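Local coordinates for superoxide dismutase (Acidilobus saccharovorans, PDB 4FFK), which catalyses the dismutation of superoxide to molecular oxygen and hydrogen peroxide at an iron centre, as a member of the iron/manganese superoxide dismutase family, at residues A[149-154]-A[168-173]; A[173-178]-A[203-208]; A[177-182]-A[193-198]. All coordinates share one frame; numbering follows the deposited sequence.

All three contacts use strand 172-178 or the chain running into and out of it, an outer strand of the antiparallel sheet in the C-terminal domain. Contact 1, mostly buried with partly exposed Val151 and Asn170, lies at the start of the strand, where a loop rich in internal polar bonds meets a second subunit. Contact 2, nearest the centre of the chain, is wholly apolar between the side chains of its segments and sets the strand's bulge against helix 205-216. Contact 3, also buried, follows the strand's end to helix 192-199 and adds a tyrosine hydrogen bond to the backbone of an iron ligand. Contacts 2 and 3 share Val177 and Asp178, whose carboxylate binds the metal.

Contact 1. Residues A[149-154]-A[168-173]; sequences DPVTGD and TTNLIP
Leu171 has CG anti to the carbonyl carbon (chi1 -62°), beside the backbone N; from there CD2 comes to 3.8 Å from Asp149 CB. Val151 holds CG2 beside its own backbone N, and this methyl stands 3.7 Å from Asn170 ND2, the two side chains crossing at about a right angle. The ring of Pro150 points toward 168-173: CG is 3.3 Å from the carbonyl O of Asn170 and 3.9 Å from CD1 of Ile172. Proline suits the place: its ring carbons can lie against the Asn170 carbonyl and the Ile172 methyl, and the ring limits phi where the loop begins. The loop 149-154 joins strands 142-148 and 155-161 and is organised by Asp149, whose OD1 accepts from Val151 N at 2.9 Å, an Asx turn, from above the carboxylate plane. Asp149 OD2 receives Thr152 OG1 at 2.7 Å, and OG1 in turn accepts from Asp154 N in an ST turn. Gly153, at positive phi, lets the chain turn where a CB would press on the preceding carbonyl. Tyr19 and Tyr86 of the second subunit hydrogen-bond to OD2 and OD1 of Asp149, and that Tyr86 OH is also hydrogen-bonded to Asn170 ND2.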
ATOM      1  N   ASP A 149     -19.542   1.080 -12.652  1.00 26.48           N
ATOM      2  CA  ASP A 149     -19.887   1.542 -11.317  1.00 27.92           C
ATOM      3  C   ASP A 149     -21.402   1.369 -11.081  1.00 29.16           C
ATOM      4  O   ASP A 149     -22.168   2.146 -11.601  1.00 29.85           O
ATOM      5  CB  ASP A 149     -19.553   3.002 -11.153  1.00 26.22           C
ATOM      6  CG  ASP A 149     -20.077   3.559  -9.854  1.00 23.43           C
ATOM      7  OD1 ASP A 149     -20.376   2.726  -8.928  1.00 26.06           O
ATOM      8  OD2 ASP A 149     -20.127   4.792  -9.751  1.00 26.82           O
ATOM      9  N   PRO A 150     -21.809   0.343 -10.332  1.00 31.94           N
ATOM     10  CA  PRO A 150     -23.265   0.132 -10.104  1.00 32.31           C
ATOM     11  C   PRO A 150     -23.971   1.318  -9.475  1.00 32.93           C
ATOM     12  O   PRO A 150     -25.209   1.438  -9.612  1.00 34.03           O
ATOM     13  CB  PRO A 150     -23.318  -1.069  -9.161  1.00 32.56           C
ATOM     14  CG  PRO A 150     -21.944  -1.659  -9.209  1.00 33.64           C
ATOM     15  CD  PRO A 150     -21.004  -0.556  -9.500  1.00 30.73           C
ATOM     16  N   VAL A 151     -23.246   2.178  -8.771  1.00 32.38           N
ATOM     17  CA  VAL A 151     -23.876   3.277  -8.084  1.00 32.81           C
ATOM     18  C   VAL A 151     -24.399   4.249  -9.100  1.00 33.64           C
ATOM     19  O   VAL A 151     -25.463   4.844  -8.907  1.00 33.69           O
ATOM     20  CB  VAL A 151     -22.875   4.037  -7.181  1.00 32.75           C
ATOM     21  CG1 VAL A 151     -23.462   5.343  -6.707  1.00 31.75           C
ATOM     22  CG2 VAL A 151     -22.405   3.136  -5.996  1.00 30.29           C
ATOM     23  N   THR A 152     -23.644   4.456 -10.173  1.00 33.96           N
ATOM     24  CA  THR A 152     -23.956   5.559 -11.054  1.00 34.37           C
ATOM     25  C   THR A 152     -24.396   5.074 -12.407  1.00 34.59           C
ATOM     26  O   THR A 152     -25.045   5.810 -13.153  1.00 35.95           O
ATOM     27  CB  THR A 152     -22.791   6.546 -11.214  1.00 34.34           C
ATOM     28  OG1 THR A 152     -21.638   5.851 -11.692  1.00 32.74           O
ATOM     29  CG2 THR A 152     -22.486   7.267  -9.920  1.00 32.78           C
ATOM     30  N   GLY A 153     -24.016   3.855 -12.721  1.00 33.61           N
ATOM     31  CA  GLY A 153     -24.058   3.363 -14.078  1.00 33.74           C
ATOM     32  C   GLY A 153     -22.911   3.849 -14.963  1.00 33.42           C
ATOM     33  O   GLY A 153     -22.866   3.468 -16.120  1.00 33.61           O
ATOM     34  N   ASP A 154     -21.990   4.658 -14.426  1.00 32.38           N
ATOM     35  CA  ASP A 154     -20.815   5.156 -15.189  1.00 31.02           C
ATOM     36  C   ASP A 154     -19.766   4.042 -15.345  1.00 30.49           C
ATOM     37  O   ASP A 154     -19.630   3.183 -14.476  1.00 29.43           O
ATOM     38  CB  ASP A 154     -20.155   6.360 -14.504  1.00 30.06           C
ATOM     39  CG  ASP A 154     -20.870   7.704 -14.767  1.00 31.41           C
ATOM     40  OD1 ASP A 154     -22.037   7.699 -15.219  1.00 36.22           O
ATOM     41  OD2 ASP A 154     -20.274   8.775 -14.559  1.00 29.21           O
ATOM     42  N   THR A 168     -10.897  -0.851  -5.159  1.00 20.64           N
ATOM     43  CA  THR A 168     -11.817  -0.984  -4.062  1.00 21.33           C
ATOM     44  C   THR A 168     -12.947  -1.829  -4.590  1.00 22.84           C
ATOM     45  O   THR A 168     -12.976  -2.231  -5.772  1.00 21.80           O
ATOM     46  CB  THR A 168     -12.193   0.400  -3.439  1.00 23.33           C
ATOM     47  OG1 THR A 168     -12.912   0.182  -2.204  1.00 22.07           O
ATOM     48  CG2 THR A 168     -13.077   1.261  -4.426  1.00 21.21           C
ATOM     49  N   THR A 169     -13.910  -2.051  -3.709  1.00 22.92           N
ATOM     50  CA  THR A 169     -14.988  -2.926  -3.926  1.00 22.72           C
ATOM     51  C   THR A 169     -16.143  -2.260  -4.744  1.00 23.30           C
ATOM     52  O   THR A 169     -16.054  -1.116  -5.124  1.00 22.05           O
ATOM     53  CB  THR A 169     -15.461  -3.420  -2.514  1.00 22.65           C
ATOM     54  OG1 THR A 169     -16.342  -4.517  -2.659  1.00 27.00           O
ATOM     55  CG2 THR A 169     -16.101  -2.359  -1.731  1.00 23.40           C
ATOM     56  N   ASN A 170     -17.148  -3.067  -5.046  1.00 22.65           N
ATOM     57  CA  ASN A 170     -18.419  -2.640  -5.643  1.00 24.70           C
ATOM     58  C   ASN A 170     -18.330  -2.370  -7.148  1.00 26.63           C
ATOM     59  O   ASN A 170     -19.182  -2.809  -7.938  1.00 26.78           O
ATOM     60  CB  ASN A 170     -19.014  -1.444  -4.939  1.00 24.93           C
ATOM     61  CG  ASN A 170     -20.552  -1.395  -5.139  1.00 25.92           C
ATOM     62  OD1 ASN A 170     -21.214  -2.423  -5.020  1.00 27.60           O
ATOM     63  ND2 ASN A 170     -21.080  -0.244  -5.515  1.00 28.04           N
ATOM     64  N   LEU A 171     -17.307  -1.637  -7.541  1.00 26.51           N
ATOM     65  CA  LEU A 171     -16.953  -1.534  -8.975  1.00 26.76           C
ATOM     66  C   LEU A 171     -16.844  -2.898  -9.592  1.00 25.72           C
ATOM     67  O   LEU A 171     -16.251  -3.825  -9.021  1.00 25.19           O
ATOM     68  CB  LEU A 171     -15.624  -0.785  -9.118  1.00 25.16           C
ATOM     69  CG  LEU A 171     -15.758   0.617  -8.592  1.00 26.28           C
ATOM     70  CD1 LEU A 171     -14.404   1.170  -8.122  1.00 25.17           C
ATOM     71  CD2 LEU A 171     -16.448   1.465  -9.668  1.00 28.03           C
ATOM     72  N   ILE A 172     -17.406  -3.048 -10.797  1.00 25.44           N
ATOM     73  CA  ILE A 172     -17.422  -4.310 -11.484  1.00 25.08           C
ATOM     74  C   ILE A 172     -16.450  -4.229 -12.664  1.00 25.39           C
ATOM     75  O   ILE A 172     -16.652  -3.443 -13.585  1.00 23.00           O
ATOM     76  CB  ILE A 172     -18.856  -4.618 -12.016  1.00 26.14           C
ATOM     77  CG1 ILE A 172     -19.860  -4.534 -10.832  1.00 28.59           C
ATOM     78  CG2 ILE A 172     -18.902  -5.908 -12.887  1.00 27.92           C
ATOM     79  CD1 ILE A 172     -21.293  -4.925 -11.182  1.00 27.89           C
ATOM     80  N   PRO A 173     -15.378  -5.015 -12.602  1.00 25.55           N
ATOM     81  CA  PRO A 173     -14.356  -4.913 -13.654  1.00 26.14           C
ATOM     82  C   PRO A 173     -14.952  -5.565 -14.890  1.00 26.05           C
ATOM     83  O   PRO A 173     -15.530  -6.628 -14.784  1.00 26.33           O
ATOM     84  CB  PRO A 173     -13.209  -5.773 -13.122  1.00 26.23           C
ATOM     85  CG  PRO A 173     -13.937  -6.786 -12.144  1.00 30.14           C
ATOM     86  CD  PRO A 173     -14.980  -5.868 -11.469  1.00 26.33           C
TER

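Contact 2. Residues A[173-178]-A[203-208]; sequences PLLAVD and INWDDV. With FE (Fe (III) ion), chain B.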
ATOM      1  N   PRO A 173     -15.378  -5.015 -12.602  1.00 25.55           N
ATOM      2  CA  PRO A 173     -14.356  -4.913 -13.654  1.00 26.14           C
ATOM      3  C   PRO A 173     -14.952  -5.565 -14.890  1.00 26.05           C
ATOM      4  O   PRO A 173     -15.530  -6.628 -14.784  1.00 26.33           O
ATOM      5  CB  PRO A 173     -13.209  -5.773 -13.122  1.00 26.23           C
ATOM      6  CG  PRO A 173     -13.937  -6.786 -12.144  1.00 30.14           C
ATOM      7  CD  PRO A 173     -14.980  -5.868 -11.469  1.00 26.33           C
ATOM      8  N   LEU A 174     -14.762  -4.925 -16.026  1.00 26.18           N
ATOM      9  CA  LEU A 174     -15.228  -5.488 -17.281  1.00 26.28           C
ATOM     10  C   LEU A 174     -14.074  -5.975 -18.114  1.00 27.16           C
ATOM     11  O   LEU A 174     -14.188  -7.005 -18.817  1.00 27.21           O
ATOM     12  CB  LEU A 174     -15.977  -4.432 -18.088  1.00 27.63           C
ATOM     13  CG  LEU A 174     -17.083  -3.753 -17.277  1.00 28.24           C
ATOM     14  CD1 LEU A 174     -17.774  -2.640 -18.048  1.00 24.91           C
ATOM     15  CD2 LEU A 174     -18.046  -4.799 -16.822  1.00 29.37           C
ATOM     16  N   LEU A 175     -12.979  -5.217 -18.063  1.00 26.00           N
ATOM     17  CA  LEU A 175     -11.870  -5.452 -18.953  1.00 25.15           C
ATOM     18  C   LEU A 175     -10.648  -5.095 -18.145  1.00 24.93           C
ATOM     19  O   LEU A 175     -10.672  -4.133 -17.412  1.00 26.02           O
ATOM     20  CB  LEU A 175     -11.980  -4.471 -20.133  1.00 26.26           C
ATOM     21  CG  LEU A 175     -10.750  -4.333 -21.020  1.00 25.61           C
ATOM     22  CD1 LEU A 175     -10.430  -5.677 -21.736  1.00 25.80           C
ATOM     23  CD2 LEU A 175     -11.037  -3.199 -21.984  1.00 28.96           C
ATOM     24  N   ALA A 176      -9.606  -5.882 -18.255  1.00 24.49           N
ATOM     25  CA  ALA A 176      -8.448  -5.653 -17.412  1.00 22.36           C
ATOM     26  C   ALA A 176      -7.242  -5.971 -18.225  1.00 21.23           C
ATOM     27  O   ALA A 176      -7.231  -6.950 -18.986  1.00 22.93           O
ATOM     28  CB  ALA A 176      -8.546  -6.548 -16.157  1.00 19.98           C
ATOM     29  N   VAL A 177      -6.208  -5.174 -18.066  1.00 20.72           N
ATOM     30  CA  VAL A 177      -4.930  -5.517 -18.664  1.00 20.61           C
ATOM     31  C   VAL A 177      -3.927  -5.620 -17.504  1.00 19.53           C
ATOM     32  O   VAL A 177      -3.842  -4.740 -16.677  1.00 21.45           O
ATOM     33  CB  VAL A 177      -4.471  -4.481 -19.715  1.00 20.54           C
ATOM     34  CG1 VAL A 177      -4.478  -3.056 -19.167  1.00 22.67           C
ATOM     35  CG2 VAL A 177      -3.109  -4.852 -20.268  1.00 21.67           C
ATOM     36  N   ASP A 178      -3.233  -6.723 -17.471  1.00 20.21           N
ATOM     37  CA  ASP A 178      -2.137  -6.948 -16.519  1.00 20.12           C
ATOM     38  C   ASP A 178      -0.904  -6.232 -16.952  1.00 19.33           C
ATOM     39  O   ASP A 178      -0.408  -6.391 -18.101  1.00 20.72           O
ATOM     40  CB  ASP A 178      -1.881  -8.440 -16.568  1.00 19.21           C
ATOM     41  CG  ASP A 178      -0.980  -8.935 -15.500  1.00 22.96           C
ATOM     42  OD1 ASP A 178      -0.555  -8.195 -14.636  1.00 22.60           O
ATOM     43  OD2 ASP A 178      -0.784 -10.148 -15.520  1.00 19.59           O
ATOM     44  N   ILE A 203      -8.224  -7.697 -27.648  1.00 30.33           N
ATOM     45  CA  ILE A 203      -9.426  -7.591 -26.805  1.00 30.20           C
ATOM     46  C   ILE A 203     -10.594  -8.318 -27.431  1.00 32.55           C
ATOM     47  O   ILE A 203     -10.958  -8.066 -28.589  1.00 32.66           O
ATOM     48  CB  ILE A 203      -9.786  -6.137 -26.448  1.00 31.31           C
ATOM     49  CG1 ILE A 203      -8.683  -5.554 -25.581  1.00 28.15           C
ATOM     50  CG2 ILE A 203     -11.090  -6.079 -25.632  1.00 30.41           C
ATOM     51  CD1 ILE A 203      -8.621  -4.069 -25.606  1.00 28.73           C
ATOM     52  N   ASN A 204     -11.119  -9.278 -26.688  1.00 32.19           N
ATOM     53  CA  ASN A 204     -12.418  -9.809 -26.972  1.00 34.10           C
ATOM     54  C   ASN A 204     -13.527  -8.877 -26.490  1.00 33.98           C
ATOM     55  O   ASN A 204     -14.046  -8.969 -25.363  1.00 34.79           O
ATOM     56  CB  ASN A 204     -12.535 -11.211 -26.439  1.00 33.72           C
ATOM     57  CG  ASN A 204     -13.827 -11.860 -26.853  1.00 34.14           C
ATOM     58  OD1 ASN A 204     -13.985 -13.037 -26.693  1.00 37.33           O
ATOM     59  ND2 ASN A 204     -14.770 -11.070 -27.322  1.00 32.72           N
ATOM     60  N   TRP A 205     -13.930  -7.973 -27.368  1.00 34.42           N
ATOM     61  CA  TRP A 205     -14.967  -7.012 -27.010  1.00 35.04           C
ATOM     62  C   TRP A 205     -16.362  -7.617 -26.767  1.00 35.71           C
ATOM     63  O   TRP A 205     -17.230  -6.967 -26.164  1.00 36.15           O
ATOM     64  CB  TRP A 205     -15.016  -5.834 -27.995  1.00 35.58           C
ATOM     65  CG  TRP A 205     -13.910  -4.887 -27.798  1.00 33.26           C
ATOM     66  CD1 TRP A 205     -12.826  -4.724 -28.607  1.00 36.57           C
ATOM     67  CD2 TRP A 205     -13.737  -3.969 -26.704  1.00 36.78           C
ATOM     68  NE1 TRP A 205     -12.006  -3.747 -28.109  1.00 35.25           N
ATOM     69  CE2 TRP A 205     -12.530  -3.270 -26.937  1.00 38.33           C
ATOM     70  CE3 TRP A 205     -14.478  -3.685 -25.537  1.00 38.23           C
ATOM     71  CZ2 TRP A 205     -12.030  -2.304 -26.045  1.00 36.43           C
ATOM     72  CZ3 TRP A 205     -14.013  -2.691 -24.681  1.00 34.79           C
ATOM     73  CH2 TRP A 205     -12.794  -2.018 -24.936  1.00 36.41           C
ATOM     74  N   ASP A 206     -16.577  -8.838 -27.233  1.00 36.37           N
ATOM     75  CA  ASP A 206     -17.848  -9.528 -27.005  1.00 36.33           C
ATOM     76  C   ASP A 206     -17.890 -10.022 -25.586  1.00 36.42           C
ATOM     77  O   ASP A 206     -18.943  -9.935 -24.921  1.00 36.00           O
ATOM     78  CB  ASP A 206     -18.021 -10.741 -27.919  1.00 37.82           C
ATOM     79  CG  ASP A 206     -18.210 -10.349 -29.387  1.00 38.77           C
ATOM     80  OD1 ASP A 206     -18.850  -9.309 -29.677  1.00 42.27           O
ATOM     81  OD2 ASP A 206     -17.683 -11.083 -30.230  1.00 43.65           O
ATOM     82  N   ASP A 207     -16.761 -10.600 -25.165  1.00 35.37           N
ATOM     83  CA  ASP A 207     -16.580 -10.991 -23.781  1.00 34.26           C
ATOM     84  C   ASP A 207     -16.888  -9.798 -22.863  1.00 32.91           C
ATOM     85  O   ASP A 207     -17.667  -9.946 -21.929  1.00 34.63           O
ATOM     86  CB  ASP A 207     -15.171 -11.463 -23.524  1.00 34.14           C
ATOM     87  CG  ASP A 207     -14.887 -11.555 -22.045  1.00 34.04           C
ATOM     88  OD1 ASP A 207     -15.367 -12.489 -21.405  1.00 31.25           O
ATOM     89  OD2 ASP A 207     -14.266 -10.618 -21.528  1.00 31.55           O
ATOM     90  N   VAL A 208     -16.278  -8.652 -23.141  1.00 32.58           N
ATOM     91  CA  VAL A 208     -16.461  -7.416 -22.364  1.00 32.07           C
ATOM     92  C   VAL A 208     -17.935  -6.964 -22.391  1.00 33.95           C
ATOM     93  O   VAL A 208     -18.591  -6.759 -21.365  1.00 31.90           O
ATOM     94  CB  VAL A 208     -15.565  -6.260 -22.874  1.00 31.84           C
ATOM     95  CG1 VAL A 208     -15.817  -4.987 -22.120  1.00 29.76           C
ATOM     96  CG2 VAL A 208     -14.093  -6.611 -22.771  1.00 28.92           C
TER
HETATM   97 FE    FE B 301      -0.191 -11.539 -14.331  1.00 22.90          FE
HETATM   98  O   HOH W   1      -0.274 -10.249 -12.738  1.00 21.62           O
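Strand 172-178 passes the first turn of helix 205-216 with Leu174 CA 5.6 Å from Val208 CA, at a classic beta bulge where Leu174 and Leu175 both face Leu146 of the neighbouring strand. Leu175 carries most of the contact. Its CG is anti to the backbone N (chi1 167°), and the two methyls beyond it divide the work. CD1 reaches Val208 CG2 at 3.9 Å and Ile203 CG2 at 4.0 Å, while CD2 approaches Trp205 CH2 obliquely at 3.6 Å. Within 203-208, CG2 of Ile203 lies over the centre of one face of the Trp205 ring, 3.3 Å above its plane, so the isoleucine is shared between indole and leucine. Leu174 adds its CB, 4.1 Å from Val208 CG1. A beta-branched valine suits the helix here, since its methyls diverge: CG1 lies by Leu174 CB, CG2 by Leu175 and the Leu174 carbonyl. Trp199 of helix 192-199 also packs on Leu175. Farther along the strand Asp178 OD2 binds the iron at 1.9 Å, in a site completed by His43, His92, His182 and a water. Between the two segments side chains meet one another through carbon alone, though Asn98 ND2 hydrogen-bonds both Leu174 O on the strand and Asp207 OD2 on the helix; the direct contact therefore probably rests on hydrophobic burial and shape, with polar bridging added from outside it.

Contact 3. Residues A[177-182]-A[193-198]; sequences VDVFEH and AKYVDS. With FE (Fe (III) ion), chain B.
Beside the iron site of the C-terminal domain, Tyr195 of helix 192-199 meets the backbone of the metal ligand Asp178 at the end of strand 172-178. The tyrosine donates its OH to the carbonyl O of Asp178 at 2.6 Å; the donor lies in the carbonyl plane, with a C=O...donor angle of 146°. CG of Tyr195 is anti to the backbone N (chi1 158°), and the phenol beyond it presents its edge to that oxygen. The same OH is also hydrogen-bonded to Tyr95 OH. A tyrosine suits this position by joining an apolar ring to a polar tip: CG2 of Val177 lies 4.0 Å from Tyr195 CE2 as the two side chains slide past each other in opposite directions. Val179 CG1 packs at the ring's edge and against Val196 CG2 at 3.9 Å. A phenylalanine in place of Tyr195 would probably leave the Asp178 carbonyl without this donor and lose the link to the hydroxyl of Tyr95. In the Asx turn that follows the strand, Asp178 OD1 accepts from Phe180 N at 3.0 Å, which restrains the metal-binding carboxylate. His182 NE2 binds the iron at 2.1 Å. One face of the His182 ring is covered near its rim by Phe180 CB, and its ND1 is hydrogen-bonded to Glu181 of the third subunit.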
ATOM      1  N   VAL A 177      -6.208  -5.174 -18.066  1.00 20.72           N
ATOM      2  CA  VAL A 177      -4.930  -5.517 -18.664  1.00 20.61           C
ATOM      3  C   VAL A 177      -3.927  -5.620 -17.504  1.00 19.53           C
ATOM      4  O   VAL A 177      -3.842  -4.740 -16.677  1.00 21.45           O
ATOM      5  CB  VAL A 177      -4.471  -4.481 -19.715  1.00 20.54           C
ATOM      6  CG1 VAL A 177      -4.478  -3.056 -19.167  1.00 22.67           C
ATOM      7  CG2 VAL A 177      -3.109  -4.852 -20.268  1.00 21.67           C
ATOM      8  N   ASP A 178      -3.233  -6.723 -17.471  1.00 20.21           N
ATOM      9  CA  ASP A 178      -2.137  -6.948 -16.519  1.00 20.12           C
ATOM     10  C   ASP A 178      -0.904  -6.232 -16.952  1.00 19.33           C
ATOM     11  O   ASP A 178      -0.408  -6.391 -18.101  1.00 20.72           O
ATOM     12  CB  ASP A 178      -1.881  -8.440 -16.568  1.00 19.21           C
ATOM     13  CG  ASP A 178      -0.980  -8.935 -15.500  1.00 22.96           C
ATOM     14  OD1 ASP A 178      -0.555  -8.195 -14.636  1.00 22.60           O
ATOM     15  OD2 ASP A 178      -0.784 -10.148 -15.520  1.00 19.59           O
ATOM     16  N   VAL A 179      -0.352  -5.430 -16.043  1.00 18.91           N
ATOM     17  CA  VAL A 179       0.964  -4.844 -16.262  1.00 18.35           C
ATOM     18  C   VAL A 179       1.980  -5.186 -15.182  1.00 17.85           C
ATOM     19  O   VAL A 179       2.987  -4.496 -15.000  1.00 17.97           O
ATOM     20  CB  VAL A 179       0.905  -3.339 -16.470  1.00 20.14           C
ATOM     21  CG1 VAL A 179       0.136  -3.022 -17.709  1.00 19.48           C
ATOM     22  CG2 VAL A 179       0.175  -2.630 -15.240  1.00 19.48           C
ATOM     23  N   PHE A 180       1.778  -6.321 -14.520  1.00 18.88           N
ATOM     24  CA  PHE A 180       2.911  -6.918 -13.929  1.00 18.42           C
ATOM     25  C   PHE A 180       3.910  -7.261 -15.020  1.00 19.77           C
ATOM     26  O   PHE A 180       3.533  -7.660 -16.108  1.00 19.41           O
ATOM     27  CB  PHE A 180       2.547  -8.240 -13.322  1.00 18.33           C
ATOM     28  CG  PHE A 180       1.977  -8.150 -11.966  1.00 19.42           C
ATOM     29  CD1 PHE A 180       2.680  -8.772 -10.920  1.00 19.65           C
ATOM     30  CD2 PHE A 180       0.745  -7.511 -11.731  1.00 20.19           C
ATOM     31  CE1 PHE A 180       2.128  -8.784  -9.574  1.00 17.62           C
ATOM     32  CE2 PHE A 180       0.222  -7.478 -10.406  1.00 18.20           C
ATOM     33  CZ  PHE A 180       0.945  -8.136  -9.365  1.00 19.09           C
ATOM     34  N   GLU A 181       5.176  -7.146 -14.689  1.00 20.28           N
ATOM     35  CA  GLU A 181       6.181  -7.354 -15.720  1.00 21.40           C
ATOM     36  C   GLU A 181       6.072  -8.714 -16.360  1.00 20.87           C
ATOM     37  O   GLU A 181       6.394  -8.906 -17.527  1.00 21.53           O
ATOM     38  CB  GLU A 181       7.521  -7.185 -15.101  1.00 20.72           C
ATOM     39  CG  GLU A 181       7.771  -5.679 -14.864  1.00 24.61           C
ATOM     40  CD  GLU A 181       8.923  -5.402 -13.977  1.00 26.25           C
ATOM     41  OE1 GLU A 181       9.341  -6.268 -13.179  1.00 22.75           O
ATOM     42  OE2 GLU A 181       9.469  -4.287 -14.062  1.00 28.75           O
ATOM     43  N   HIS A 182       5.647  -9.712 -15.587  1.00 20.43           N
ATOM     44  CA  HIS A 182       5.587 -11.041 -16.196  1.00 20.67           C
ATOM     45  C   HIS A 182       4.568 -11.168 -17.339  1.00 21.02           C
ATOM     46  O   HIS A 182       4.713 -12.077 -18.149  1.00 22.59           O
ATOM     47  CB  HIS A 182       5.317 -12.128 -15.170  1.00 20.14           C
ATOM     48  CG  HIS A 182       3.996 -12.013 -14.551  1.00 20.73           C
ATOM     49  ND1 HIS A 182       3.847 -11.741 -13.210  1.00 23.17           N
ATOM     50  CD2 HIS A 182       2.746 -12.063 -15.077  1.00 22.61           C
ATOM     51  CE1 HIS A 182       2.569 -11.670 -12.921  1.00 22.85           C
ATOM     52  NE2 HIS A 182       1.868 -11.890 -14.033  1.00 22.45           N
ATOM     53  N   ALA A 193       4.753  -0.174 -22.531  1.00 23.97           N
ATOM     54  CA  ALA A 193       3.909   0.673 -23.373  1.00 23.99           C
ATOM     55  C   ALA A 193       3.577  -0.058 -24.686  1.00 24.25           C
ATOM     56  O   ALA A 193       2.432   0.008 -25.184  1.00 24.99           O
ATOM     57  CB  ALA A 193       4.547   1.989 -23.610  1.00 24.50           C
ATOM     58  N   LYS A 194       4.572  -0.743 -25.259  1.00 25.05           N
ATOM     59  CA  LYS A 194       4.418  -1.342 -26.551  1.00 25.35           C
ATOM     60  C   LYS A 194       3.548  -2.570 -26.350  1.00 24.23           C
ATOM     61  O   LYS A 194       2.681  -2.872 -27.137  1.00 25.81           O
ATOM     62  CB  LYS A 194       5.788  -1.744 -27.114  1.00 26.22           C
ATOM     63  CG  LYS A 194       5.645  -2.556 -28.382  1.00 27.66           C
ATOM     64  CD  LYS A 194       7.035  -2.883 -28.909  1.00 36.63           C
ATOM     65  CE  LYS A 194       6.925  -3.978 -29.960  1.00 42.23           C
ATOM     66  NZ  LYS A 194       8.244  -4.145 -30.722  1.00 46.41           N
ATOM     67  N   TYR A 195       3.712  -3.237 -25.200  1.00 23.72           N
ATOM     68  CA  TYR A 195       2.734  -4.263 -24.848  1.00 21.69           C
ATOM     69  C   TYR A 195       1.282  -3.806 -24.728  1.00 22.11           C
ATOM     70  O   TYR A 195       0.365  -4.406 -25.332  1.00 22.98           O
ATOM     71  CB  TYR A 195       3.220  -4.954 -23.572  1.00 23.10           C
ATOM     72  CG  TYR A 195       2.168  -5.642 -22.780  1.00 23.24           C
ATOM     73  CD1 TYR A 195       1.631  -6.870 -23.181  1.00 23.46           C
ATOM     74  CD2 TYR A 195       1.728  -5.073 -21.578  1.00 22.24           C
ATOM     75  CE1 TYR A 195       0.698  -7.513 -22.417  1.00 24.41           C
ATOM     76  CE2 TYR A 195       0.751  -5.699 -20.833  1.00 21.74           C
ATOM     77  CZ  TYR A 195       0.251  -6.886 -21.220  1.00 22.26           C
ATOM     78  OH  TYR A 195      -0.688  -7.485 -20.425  1.00 24.33           O
ATOM     79  N   VAL A 196       1.051  -2.753 -23.957  1.00 22.90           N
ATOM     80  CA  VAL A 196      -0.317  -2.291 -23.759  1.00 22.69           C
ATOM     81  C   VAL A 196      -0.917  -1.872 -25.134  1.00 23.61           C
ATOM     82  O   VAL A 196      -2.047  -2.203 -25.466  1.00 23.94           O
ATOM     83  CB  VAL A 196      -0.285  -1.110 -22.803  1.00 23.06           C
ATOM     84  CG1 VAL A 196      -1.652  -0.470 -22.768  1.00 24.56           C
ATOM     85  CG2 VAL A 196       0.147  -1.676 -21.378  1.00 24.37           C
ATOM     86  N   ASP A 197      -0.100  -1.176 -25.904  1.00 25.24           N
ATOM     87  CA  ASP A 197      -0.518  -0.716 -27.258  1.00 26.32           C
ATOM     88  C   ASP A 197      -0.971  -1.875 -28.111  1.00 26.68           C
ATOM     89  O   ASP A 197      -2.020  -1.788 -28.758  1.00 26.69           O
ATOM     90  CB  ASP A 197       0.644   0.016 -27.942  1.00 24.93           C
ATOM     91  CG  ASP A 197       0.855   1.394 -27.405  1.00 28.01           C
ATOM     92  OD1 ASP A 197       0.019   1.887 -26.615  1.00 26.92           O
ATOM     93  OD2 ASP A 197       1.866   2.026 -27.790  1.00 27.84           O
ATOM     94  N   SER A 198      -0.234  -2.989 -28.097  1.00 27.24           N
ATOM     95  CA  SER A 198      -0.598  -4.145 -28.914  1.00 27.68           C
ATOM     96  C   SER A 198      -1.728  -4.949 -28.315  1.00 28.91           C
ATOM     97  O   SER A 198      -2.508  -5.580 -29.010  1.00 28.44           O
ATOM     98  CB  SER A 198       0.594  -5.094 -29.143  1.00 29.00           C
ATOM     99  OG  SER A 198       1.812  -4.409 -29.283  1.00 33.40           O
TER
HETATM  100 FE    FE B 301      -0.191 -11.539 -14.331  1.00 22.90          FE
HETATM  101  O   HOH W   1      -0.274 -10.249 -12.738  1.00 21.62           O